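PDB 1VMJ: hypothetical protein TM0723 from Thermotoga maritima, which is of unknown function but belongs to the UPF0047 (YjbQ) family and may be a thiamin phosphate synthase. Local coordinates for residues L51-H57 against K142-I148. Sequence-based numbering, arbitrary orientation.
Sequences LLCNAMH and KRVLVKI. With SO4 (sulfate ion), chain C.
Two neighbouring antiparallel strands inside the five-stranded sheet make this buried contact, strand 142-148 lying between strands 14-22 and 49-55. Their axes run 170° apart in direction and 4.6 Å from each other, with extended backbones. Two hydrogen-bonded pairs form: Leu52 N to Lys147 O 2.8 Å and Lys147 N to Leu52 O 2.9 Å; Asn54 N to Leu145 O 3.0 Å and Leu145 N to Asn54 O 2.8 Å. Leu51, Cys53 and Ala55 face Ile148, Val146 and Val144 in non-hydrogen-bonded pairs. These six turn one apolar face, where branched aliphatics interlock with small Cys53 and Ala55, Val146 and Ile148 lying against helix 34-44: Leu51 CD1 meets Ile148 CD1 at 3.8 Å, Cys53 SG meets Val144 CG1 at 3.3 Å. On the other face, Leu52 and Leu145 meet the second subunit, another copy of the protein, and Lys147 salt-bridges Glu48 of that subunit. Past the strand end, Met56 N donates a hydrogen bond to Arg143 O (2.9 Å). His57 (chi1 m) lays its ring under Lys142 CG, a CH-pi contact 4.0 Å from the centroid, while its ND1 donates to sulfate O1 at 2.9 Å. The backbone ladder thus gives way to polar side chains that, with Thr59 and Arg140, hold an anion in the crystal, probably from the crystallisation liquor.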
ATOM      1  N   LEU A  51       8.599  -6.929   9.249  1.00 12.86           N
ATOM      2  CA  LEU A  51       9.413  -7.034   8.056  1.00 10.86           C
ATOM      3  C   LEU A  51       8.811  -6.137   6.977  1.00 12.13           C
ATOM      4  O   LEU A  51       7.629  -6.201   6.680  1.00 13.61           O
ATOM      5  CB  LEU A  51       9.464  -8.475   7.562  1.00 12.67           C
ATOM      6  CG  LEU A  51      10.179  -8.762   6.240  1.00 13.81           C
ATOM      7  CD1 LEU A  51      10.691 -10.195   6.249  1.00 16.43           C
ATOM      8  CD2 LEU A  51       9.315  -8.535   5.021  1.00 14.15           C
ATOM      9  N   LEU A  52       9.646  -5.300   6.388  1.00 12.37           N
ATOM     10  CA  LEU A  52       9.329  -4.539   5.199  1.00 11.94           C
ATOM     11  C   LEU A  52      10.054  -5.178   4.033  1.00 11.34           C
ATOM     12  O   LEU A  52      11.225  -5.471   4.110  1.00 12.07           O
ATOM     13  CB  LEU A  52       9.848  -3.121   5.384  1.00 13.94           C
ATOM     14  CG  LEU A  52       9.887  -2.208   4.159  1.00 12.11           C
ATOM     15  CD1 LEU A  52       8.505  -1.863   3.693  1.00 13.17           C
ATOM     16  CD2 LEU A  52      10.669  -0.952   4.387  1.00 15.03           C
ATOM     17  N   CYS A  53       9.329  -5.335   2.938  1.00 12.01           N
ATOM     18  CA  CYS A  53       9.930  -5.731   1.706  1.00 12.01           C
ATOM     19  C   CYS A  53       9.391  -4.842   0.599  1.00 12.33           C
ATOM     20  O   CYS A  53       8.176  -4.838   0.331  1.00 13.29           O
ATOM     21  CB  CYS A  53       9.610  -7.193   1.421  1.00 14.23           C
ATOM     22  SG  CYS A  53      10.385  -7.797  -0.090  1.00 14.98           S
ATOM     23  N   ASN A  54      10.295  -4.118  -0.061  1.00 12.25           N
ATOM     24  CA  ASN A  54       9.894  -3.155  -1.067  1.00 12.13           C
ATOM     25  C   ASN A  54      10.757  -3.195  -2.305  1.00 14.03           C
ATOM     26  O   ASN A  54      11.926  -3.513  -2.246  1.00 13.09           O
ATOM     27  CB  ASN A  54       9.819  -1.740  -0.491  1.00 12.96           C
ATOM     28  CG  ASN A  54      11.187  -1.146  -0.165  1.00 14.00           C
ATOM     29  OD1 ASN A  54      11.647  -1.235   0.977  1.00 16.92           O
ATOM     30  ND2 ASN A  54      11.841  -0.501  -1.155  1.00 15.37           N
ATOM     31  N   ALA A  55      10.131  -2.843  -3.436  1.00 13.93           N
ATOM     32  CA  ALA A  55      10.862  -2.606  -4.667  1.00 14.26           C
ATOM     33  C   ALA A  55      11.664  -1.319  -4.485  1.00 13.31           C
ATOM     34  O   ALA A  55      11.107  -0.303  -4.090  1.00 15.24           O
ATOM     35  CB  ALA A  55       9.907  -2.483  -5.801  1.00 15.61           C
ATOM     36  N   MET A  56      12.956  -1.369  -4.802  1.00 12.83           N
ATOM     37  CA  MET A  56      13.819  -0.193  -4.719  1.00 12.62           C
ATOM     38  C   MET A  56      13.779   0.611  -6.004  1.00 14.44           C
ATOM     39  O   MET A  56      14.343   1.694  -6.075  1.00 15.65           O
ATOM     40  CB  MET A  56      15.244  -0.604  -4.416  1.00 13.77           C
ATOM     41  CG  MET A  56      15.357  -1.360  -3.128  1.00 13.58           C
ATOM     42  SD  MET A  56      17.065  -1.657  -2.601  1.00 16.23           S
ATOM     43  CE  MET A  56      17.496  -0.118  -1.814  1.00 17.28           C
ATOM     44  N   HIS A  57      13.117   0.069  -7.010  1.00 14.67           N
ATOM     45  CA  HIS A  57      12.935   0.730  -8.308  1.00 14.92           C
ATOM     46  C   HIS A  57      11.488   1.113  -8.455  1.00 15.47           C
ATOM     47  O   HIS A  57      10.593   0.464  -7.921  1.00 16.89           O
ATOM     48  CB  HIS A  57      13.423  -0.199  -9.416  1.00 15.25           C
ATOM     49  CG  HIS A  57      14.891  -0.432  -9.343  1.00 15.68           C
ATOM     50  ND1 HIS A  57      15.806   0.247 -10.116  1.00 18.20           N
ATOM     51  CD2 HIS A  57      15.603  -1.229  -8.517  1.00 19.23           C
ATOM     52  CE1 HIS A  57      17.028  -0.129  -9.755  1.00 17.83           C
ATOM     53  NE2 HIS A  57      16.927  -1.022  -8.789  1.00 20.92           N
ATOM     54  N   LYS A 142      17.780  -5.171 -11.010  1.00 15.91           N
ATOM     55  CA  LYS A 142      16.921  -4.392 -10.150  1.00 15.16           C
ATOM     56  C   LYS A 142      16.833  -5.050  -8.800  1.00 16.35           C
ATOM     57  O   LYS A 142      17.174  -6.225  -8.619  1.00 17.78           O
ATOM     58  CB  LYS A 142      15.551  -4.226 -10.799  1.00 15.03           C
ATOM     59  CG  LYS A 142      15.688  -3.401 -12.074  1.00 16.62           C
ATOM     60  CD  LYS A 142      14.435  -3.325 -12.885  1.00 18.33           C
ATOM     61  CE  LYS A 142      13.432  -2.334 -12.305  1.00 15.59           C
ATOM     62  NZ  LYS A 142      12.225  -2.309 -13.229  1.00 14.51           N
ATOM     63  N   ARG A 143      16.400  -4.268  -7.825  1.00 15.30           N
ATOM     64  CA  ARG A 143      16.578  -4.633  -6.442  1.00 13.74           C
ATOM     65  C   ARG A 143      15.309  -4.530  -5.641  1.00 14.64           C
ATOM     66  O   ARG A 143      14.491  -3.651  -5.862  1.00 13.88           O
ATOM     67  CB  ARG A 143      17.629  -3.744  -5.803  1.00 15.40           C
ATOM     68  CG  ARG A 143      18.876  -3.595  -6.604  1.00 17.67           C
ATOM     69  CD  ARG A 143      19.804  -2.679  -5.903  1.00 18.69           C
ATOM     70  NE  ARG A 143      20.925  -2.328  -6.764  1.00 22.67           N
ATOM     71  CZ  ARG A 143      22.110  -1.968  -6.307  1.00 23.41           C
ATOM     72  NH1 ARG A 143      22.351  -1.949  -4.991  1.00 19.42           N
ATOM     73  NH2 ARG A 143      23.055  -1.626  -7.169  1.00 21.79           N
ATOM     74  N   VAL A 144      15.211  -5.446  -4.682  1.00 13.19           N
ATOM     75  CA  VAL A 144      14.220  -5.456  -3.626  1.00 13.41           C
ATOM     76  C   VAL A 144      14.942  -5.374  -2.297  1.00 15.09           C
ATOM     77  O   VAL A 144      15.981  -6.008  -2.104  1.00 14.22           O
ATOM     78  CB  VAL A 144      13.409  -6.770  -3.692  1.00 14.11           C
ATOM     79  CG1 VAL A 144      12.630  -7.043  -2.441  1.00 17.22           C
ATOM     80  CG2 VAL A 144      12.485  -6.741  -4.901  1.00 16.34           C
ATOM     81  N   LEU A 145      14.399  -4.582  -1.395  1.00 12.64           N
ATOM     82  CA  LEU A 145      14.950  -4.436  -0.058  1.00 12.46           C
ATOM     83  C   LEU A 145      14.116  -5.212   0.934  1.00 13.40           C
ATOM     84  O   LEU A 145      12.891  -5.152   0.887  1.00 14.26           O
ATOM     85  CB  LEU A 145      15.021  -2.959   0.360  1.00 14.04           C
ATOM     86  CG  LEU A 145      15.712  -2.682   1.697  1.00 14.35           C
ATOM     87  CD1 LEU A 145      17.193  -3.035   1.662  1.00 14.34           C
ATOM     88  CD2 LEU A 145      15.514  -1.217   2.092  1.00 16.57           C
ATOM     89  N   VAL A 146      14.785  -5.952   1.822  1.00 13.17           N
ATOM     90  CA  VAL A 146      14.168  -6.567   2.985  1.00 13.17           C
ATOM     91  C   VAL A 146      14.793  -5.918   4.205  1.00 13.14           C
ATOM     92  O   VAL A 146      16.018  -5.870   4.327  1.00 13.33           O
ATOM     93  CB  VAL A 146      14.435  -8.088   3.056  1.00 14.75           C
ATOM     94  CG1 VAL A 146      13.807  -8.687   4.289  1.00 13.98           C
ATOM     95  CG2 VAL A 146      13.917  -8.774   1.821  1.00 17.39           C
ATOM     96  N   LYS A 147      13.933  -5.403   5.075  1.00 13.42           N
ATOM     97  CA  LYS A 147      14.335  -4.823   6.322  1.00 12.65           C
ATOM     98  C   LYS A 147      13.456  -5.352   7.440  1.00 11.64           C
ATOM     99  O   LYS A 147      12.249  -5.347   7.327  1.00 14.41           O
ATOM    100  CB  LYS A 147      14.225  -3.289   6.247  1.00 11.94           C
ATOM    101  CG  LYS A 147      14.750  -2.524   7.497  1.00 14.65           C
ATOM    102  CD  LYS A 147      16.241  -2.431   7.541  1.00 16.21           C
ATOM    103  CE  LYS A 147      16.697  -1.529   8.693  1.00 16.90           C
ATOM    104  NZ  LYS A 147      18.193  -1.281   8.644  1.00 15.00           N
ATOM    105  N   ILE A 148      14.089  -5.862   8.499  1.00 13.11           N
ATOM    106  CA  ILE A 148      13.376  -6.415   9.641  1.00 11.99           C
ATOM    107  C   ILE A 148      13.834  -5.746  10.897  1.00 13.65           C
ATOM    108  O   ILE A 148      15.023  -5.551  11.090  1.00 14.32           O
ATOM    109  CB  ILE A 148      13.589  -7.934   9.787  1.00 14.38           C
ATOM    110  CG1 ILE A 148      13.491  -8.617   8.414  1.00 14.60           C
ATOM    111  CG2 ILE A 148      12.553  -8.495  10.755  1.00 16.56           C
ATOM    112  CD1 ILE A 148      13.815 -10.101   8.443  1.00 16.06           C
TER
HETATM  113  S   SO4 C 141      13.897   2.698 -11.933  1.00 17.65           S
HETATM  114  O1  SO4 C 141      15.221   2.177 -12.215  1.00 23.70           O
HETATM  115  O2  SO4 C 141      13.654   3.952 -12.619  1.00 22.50           O
HETATM  116  O3  SO4 C 141      13.757   2.975 -10.489  1.00 15.73           O
HETATM  117  O4  SO4 C 141      12.967   1.678 -12.325  1.00 21.40           O
HETATM  118  O   HOH W   1      12.836  -3.210  -8.062  1.00 15.94           O